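Local atomic coordinates of SorB (Sorangium cellulosum, PDB entry 6B2V), a protein that takes part in assembling the polyketide antibiotic sorangicin, this chain being the pyran synthase domain of module nine of its trans-acyltransferase assembly line. Residues Leu80-Ile85 against Leu130-Pro135; Gln26-Val31 against Met70-Ala75. All coordinates share one frame; numbering follows the deposited sequence.

In the fold
Both contacts belong to the part of the chain predicted to form the N-terminal hotdog fold of this dehydratase-related domain, and their centres lie about 15 Å apart. They come in series: interaction 2 places the loop 26-31 on helix 64-77, and interaction 1 then pairs the start of strand 82-90, which follows that helix, with the end of strand 123-132. The junction is tight, since Leu80 N is 2.9 Å from Ala75 O, a probable hydrogen bond, and Ile82 CD1 packs 3.7 Å from Ala75 CB. Helix 64-77 carries the loop and the strand pair on different parts of its surface, as expected for the central helix of a hotdog, around which the antiparallel sheet wraps.

Interaction 1 (Leu80-Ile85 against Leu130-Pro135); sequences LSIAGI and LVFDEP
Leu80 brings CB and both methyls to the end of the Phe132 ring, CD2 lying 3.8 Å from CZ. The carbonyl of Ser81 takes Asp133 N at 3.1 Å, and this bond is the main hold on Asp133. Ser81 OG, opposite the backbone N (chi1 -176°), also donates to Asp133 OD2, but at 2.5 Å that bond is shorter than usual and its exact length doubtful. Ile82 starts away from the partner strand; chi1 and chi2, both -55°, bend its chain back, and CD1 ends 3.8 Å from Phe132 CD1. Ala83 N meets Val131 O at 2.8 Å. Gly84 N reaches that same oxygen weakly at 3.4 Å; two successive residues facing Val131 make a classic beta bulge, shifting the register by one. Val131 N to Gly84 O, 2.9 Å, closes the bulge as an antiparallel hydrogen-bonded pair. Regular pairing continues with Ile85 and Leu130, a non-hydrogen-bonded pair whose side chains run side by side, Ile85 CG1 3.9 Å from Leu130 CD2. Their face also meets Leu68 and Ala75 of helix 64-77 and Tyr116 of strand 113-120, while Ile85 pairs through its backbone with Leu239, across to strand 232-241.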
loop_
_atom_site.group_PDB
_atom_site.type_symbol
_atom_site.label_atom_id
_atom_site.label_comp_id
_atom_site.label_asym_id
_atom_site.label_seq_id
_atom_site.Cartn_x
_atom_site.Cartn_y
_atom_site.Cartn_z
ATOM N N LEU A 80 -13.047 2.985 -15.768
ATOM C CA LEU A 80 -12.446 1.674 -15.893
ATOM C C LEU A 80 -12.731 0.869 -14.639
ATOM O O LEU A 80 -12.860 1.406 -13.598
ATOM C CB LEU A 80 -10.937 1.769 -16.145
ATOM C CG LEU A 80 -10.558 2.762 -17.228
ATOM C CD1 LEU A 80 -9.081 3.069 -17.266
ATOM C CD2 LEU A 80 -11.050 2.313 -18.580
ATOM N N SER A 81 -12.795 -0.439 -14.784
ATOM C CA SER A 81 -13.080 -1.334 -13.697
ATOM C C SER A 81 -11.807 -2.099 -13.341
ATOM O O SER A 81 -11.349 -2.877 -14.078
ATOM C CB SER A 81 -14.220 -2.272 -14.142
ATOM O OG SER A 81 -14.632 -3.112 -13.113
ATOM N N ILE A 82 -11.303 -1.874 -12.153
ATOM C CA ILE A 82 -10.008 -2.401 -11.768
ATOM C C ILE A 82 -10.053 -3.538 -10.790
ATOM O O ILE A 82 -10.668 -3.435 -9.790
ATOM C CB ILE A 82 -9.201 -1.256 -11.128
ATOM C CG1 ILE A 82 -9.105 -0.041 -12.037
ATOM C CG2 ILE A 82 -7.830 -1.687 -10.672
ATOM C CD1 ILE A 82 -8.555 -0.321 -13.381
ATOM N N ALA A 83 -9.379 -4.608 -11.130
ATOM C CA ALA A 83 -9.253 -5.770 -10.305
ATOM C C ALA A 83 -8.046 -5.743 -9.408
ATOM O O ALA A 83 -8.002 -6.394 -8.421
ATOM C CB ALA A 83 -9.187 -7.011 -11.183
ATOM N N GLY A 84 -7.054 -4.997 -9.824
ATOM C CA GLY A 84 -5.830 -4.935 -9.085
ATOM C C GLY A 84 -4.738 -4.193 -9.790
ATOM O O GLY A 84 -4.972 -3.573 -10.762
ATOM N N ILE A 85 -3.553 -4.272 -9.195
ATOM C CA ILE A 85 -2.343 -3.639 -9.669
ATOM C C ILE A 85 -1.216 -4.650 -9.734
ATOM O O ILE A 85 -1.083 -5.431 -8.918
ATOM C CB ILE A 85 -1.974 -2.415 -8.802
ATOM C CG1 ILE A 85 -2.894 -1.256 -9.127
ATOM C CG2 ILE A 85 -0.545 -1.933 -9.029
ATOM C CD1 ILE A 85 -2.808 -0.089 -8.186
ATOM N N LEU A 130 -2.353 -1.285 -14.077
ATOM C CA LEU A 130 -3.688 -1.462 -13.576
ATOM C C LEU A 130 -4.329 -2.600 -14.356
ATOM O O LEU A 130 -4.391 -2.538 -15.542
ATOM C CB LEU A 130 -4.477 -0.176 -13.740
ATOM C CG LEU A 130 -4.116 0.974 -12.827
ATOM C CD1 LEU A 130 -4.266 2.284 -13.524
ATOM C CD2 LEU A 130 -4.971 1.029 -11.585
ATOM N N VAL A 131 -4.785 -3.620 -13.646
ATOM C CA VAL A 131 -5.367 -4.795 -14.231
ATOM C C VAL A 131 -6.883 -4.695 -14.194
ATOM O O VAL A 131 -7.461 -4.531 -13.166
ATOM C CB VAL A 131 -4.977 -6.019 -13.414
ATOM C CG1 VAL A 131 -5.544 -7.280 -14.018
ATOM C CG2 VAL A 131 -3.464 -6.100 -13.258
ATOM N N PHE A 132 -7.452 -4.801 -15.371
ATOM C CA PHE A 132 -8.856 -4.689 -15.564
ATOM C C PHE A 132 -9.551 -5.950 -15.144
ATOM O O PHE A 132 -9.007 -6.982 -15.070
ATOM C CB PHE A 132 -9.142 -4.473 -17.049
ATOM C CG PHE A 132 -8.931 -3.065 -17.544
ATOM C CD1 PHE A 132 -8.436 -2.089 -16.752
ATOM C CD2 PHE A 132 -9.217 -2.747 -18.844
ATOM C CE1 PHE A 132 -8.247 -0.827 -17.223
ATOM C CE2 PHE A 132 -9.057 -1.490 -19.330
ATOM C CZ PHE A 132 -8.571 -0.520 -18.518
ATOM N N ASP A 133 -10.828 -5.804 -14.881
ATOM C CA ASP A 133 -11.674 -6.915 -14.564
ATOM C C ASP A 133 -11.880 -7.812 -15.800
ATOM O O ASP A 133 -12.212 -8.929 -15.641
ATOM C CB ASP A 133 -13.009 -6.452 -14.012
ATOM C CG ASP A 133 -12.950 -6.115 -12.585
ATOM O OD1 ASP A 133 -12.366 -6.816 -11.804
ATOM O OD2 ASP A 133 -13.542 -5.141 -12.203
ATOM N N GLU A 134 -11.748 -7.258 -16.994
ATOM C CA GLU A 134 -11.936 -7.987 -18.272
ATOM C C GLU A 134 -10.713 -7.912 -19.183
ATOM O O GLU A 134 -10.182 -6.861 -19.379
ATOM C CB GLU A 134 -13.143 -7.529 -19.070
ATOM C CG GLU A 134 -14.471 -7.821 -18.449
ATOM C CD GLU A 134 -14.750 -9.277 -18.204
ATOM O OE1 GLU A 134 -14.166 -10.117 -18.818
ATOM O OE2 GLU A 134 -15.589 -9.582 -17.389
ATOM N N PRO A 135 -10.254 -9.021 -19.717
ATOM C CA PRO A 135 -10.665 -10.371 -19.373
ATOM C C PRO A 135 -10.193 -10.760 -17.980
ATOM O O PRO A 135 -9.309 -10.135 -17.468
ATOM C CB PRO A 135 -9.944 -11.209 -20.411
ATOM C CG PRO A 135 -8.705 -10.451 -20.667
ATOM C CD PRO A 135 -9.095 -9.017 -20.614
#

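Interaction 2 (Gln26-Val31 against Met70-Ala75); sequences QRHPLV and MARAAA
His28 lays its imidazole flat over the methyl of Ala73, whose CB sits 3.5 Å from the ring centroid and only 8° off the normal, a CH-pi contact centred on the face. Pro29 CD lies against the opposite face, toward the rim, and the ring of Phe203 stands roughly perpendicular to the imidazole. The rotation of the ring is fixed by its two nitrogens as well. ND1 accepts Leu30 N at 3.0 Å, inside a type I turn from His28 to Val31, while NE2 is hydrogen-bonded to Glu69 OE2, on helix 64-77. Outside the two segments, Arg72 NH2 forms a salt bridge with that same Glu69 oxygen, and NH1 another with Glu76. Arg72 NH2 comes to 3.8 Å from His28 NE2, with ring and guanidinium planes 56° apart, so the two are neighbours around one carboxylate and not a stack.

After the ring the turn packs by apolar contact. Leu30 sets CB 4.1 Å from Met70 CB, and the extended methionine (chi1 -176°) runs past the loop until CE is 3.5 Å from Leu30 O. That oxygen is buried without a polar partner. Val31 points CG2 at the helix, 3.8 Å from Ala73 CB.

At the loop's start, one water is 2.8 Å from Ala73 O and bonds weakly to Gln26 OE1.

The contact thus lays the loop ahead of strand 33-35 on helix 64-77 in the predicted N-terminal hotdog, with Phe44 and Phe48 of strand 41-48 beside Val31 and Leu30 respectively. Chemically, the Leu30 N-H directed at ND1 would probably disfavour a charged imidazole, and His28 and Arg72 both pointing at Glu69 probably keep that carboxylate ionised.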
loop_
_atom_site.group_PDB
_atom_site.type_symbol
_atom_site.label_atom_id
_atom_site.label_comp_id
_atom_site.label_asym_id
_atom_site.label_seq_id
_atom_site.Cartn_x
_atom_site.Cartn_y
_atom_site.Cartn_z
ATOM N N GLN A 26 -16.702 12.545 -9.729
ATOM C CA GLN A 26 -16.681 11.909 -8.407
ATOM C C GLN A 26 -15.546 12.442 -7.571
ATOM O O GLN A 26 -14.442 12.355 -7.988
ATOM C CB GLN A 26 -16.503 10.395 -8.540
ATOM C CG GLN A 26 -16.331 9.709 -7.195
ATOM C CD GLN A 26 -15.454 8.444 -7.231
ATOM O OE1 GLN A 26 -14.582 8.244 -6.363
ATOM N NE2 GLN A 26 -15.690 7.585 -8.230
ATOM N N ARG A 27 -15.824 13.044 -6.432
ATOM C CA ARG A 27 -14.770 13.574 -5.603
ATOM C C ARG A 27 -13.814 12.530 -5.019
ATOM O O ARG A 27 -14.244 11.545 -4.542
ATOM C CB ARG A 27 -15.438 14.332 -4.460
ATOM C CG ARG A 27 -14.519 14.862 -3.387
ATOM C CD ARG A 27 -15.258 15.295 -2.123
ATOM N NE ARG A 27 -15.643 14.225 -1.210
ATOM C CZ ARG A 27 -14.838 13.602 -0.352
ATOM N NH1 ARG A 27 -13.551 13.864 -0.304
ATOM N NH2 ARG A 27 -15.341 12.695 0.452
ATOM N N HIS A 28 -12.523 12.767 -5.097
ATOM C CA HIS A 28 -11.573 11.894 -4.462
ATOM C C HIS A 28 -10.441 12.742 -3.954
ATOM O O HIS A 28 -9.975 13.567 -4.661
ATOM C CB HIS A 28 -11.114 10.842 -5.430
ATOM C CG HIS A 28 -10.298 9.775 -4.792
ATOM N ND1 HIS A 28 -8.973 9.938 -4.509
ATOM C CD2 HIS A 28 -10.617 8.535 -4.379
ATOM C CE1 HIS A 28 -8.510 8.857 -3.929
ATOM N NE2 HIS A 28 -9.487 7.986 -3.847
ATOM N N PRO A 29 -9.915 12.476 -2.782
ATOM C CA PRO A 29 -8.861 13.316 -2.224
ATOM C C PRO A 29 -7.587 13.372 -3.067
ATOM O O PRO A 29 -6.829 14.265 -2.933
ATOM C CB PRO A 29 -8.556 12.658 -0.894
ATOM C CG PRO A 29 -9.827 11.999 -0.534
ATOM C CD PRO A 29 -10.383 11.491 -1.796
ATOM N N LEU A 30 -7.363 12.346 -3.845
ATOM C CA LEU A 30 -6.137 12.279 -4.632
ATOM C C LEU A 30 -6.264 12.551 -6.117
ATOM O O LEU A 30 -5.306 12.528 -6.804
ATOM C CB LEU A 30 -5.403 10.957 -4.387
ATOM C CG LEU A 30 -5.262 10.490 -2.945
ATOM C CD1 LEU A 30 -4.669 9.109 -2.948
ATOM C CD2 LEU A 30 -4.416 11.421 -2.107
ATOM N N VAL A 31 -7.466 12.717 -6.607
ATOM C CA VAL A 31 -7.682 13.003 -7.992
ATOM C C VAL A 31 -8.623 14.175 -8.124
ATOM O O VAL A 31 -9.760 14.026 -7.920
ATOM C CB VAL A 31 -8.326 11.807 -8.667
ATOM C CG1 VAL A 31 -8.576 12.100 -10.114
ATOM C CG2 VAL A 31 -7.450 10.597 -8.508
ATOM N N MET A 70 -4.265 6.424 -5.737
ATOM C CA MET A 70 -4.413 7.456 -6.734
ATOM C C MET A 70 -4.576 6.865 -8.133
ATOM O O MET A 70 -5.428 7.275 -8.858
ATOM C CB MET A 70 -3.223 8.424 -6.693
ATOM C CG MET A 70 -3.371 9.581 -7.658
ATOM S SD MET A 70 -1.882 10.615 -7.563
ATOM C CE MET A 70 -2.365 11.987 -8.612
ATOM N N ALA A 71 -3.751 5.895 -8.464
ATOM C CA ALA A 71 -3.857 5.274 -9.745
ATOM C C ALA A 71 -5.203 4.578 -9.936
ATOM O O ALA A 71 -5.791 4.703 -10.940
ATOM C CB ALA A 71 -2.747 4.286 -9.933
ATOM N N ARG A 72 -5.644 3.856 -8.930
ATOM C CA ARG A 72 -6.931 3.205 -8.980
ATOM C C ARG A 72 -8.056 4.221 -9.094
ATOM O O ARG A 72 -8.948 4.041 -9.859
ATOM C CB ARG A 72 -7.152 2.366 -7.717
ATOM C CG ARG A 72 -8.468 1.585 -7.641
ATOM C CD ARG A 72 -8.931 1.430 -6.183
ATOM N NE ARG A 72 -9.254 2.664 -5.511
ATOM C CZ ARG A 72 -10.304 3.411 -5.768
ATOM N NH1 ARG A 72 -11.163 3.044 -6.678
ATOM N NH2 ARG A 72 -10.507 4.502 -5.109
ATOM N N ALA A 73 -7.993 5.279 -8.304
ATOM C CA ALA A 73 -9.014 6.298 -8.344
ATOM C C ALA A 73 -9.063 6.965 -9.714
ATOM O O ALA A 73 -10.111 7.265 -10.201
ATOM C CB ALA A 73 -8.793 7.293 -7.259
ATOM N N ALA A 74 -7.916 7.200 -10.314
ATOM C CA ALA A 74 -7.884 7.811 -11.637
ATOM C C ALA A 74 -8.515 6.903 -12.686
ATOM O O ALA A 74 -9.193 7.350 -13.553
ATOM C CB ALA A 74 -6.472 8.210 -12.027
ATOM N N ALA A 75 -8.229 5.628 -12.604
ATOM C CA ALA A 75 -8.813 4.680 -13.500
ATOM C C ALA A 75 -10.331 4.616 -13.303
ATOM O O ALA A 75 -11.037 4.486 -14.260
ATOM C CB ALA A 75 -8.185 3.320 -13.326
HETATM O O HOH W 1 -12.133 8.437 -8.624
HETATM O O HOH W 2 -12.751 6.473 -6.439
#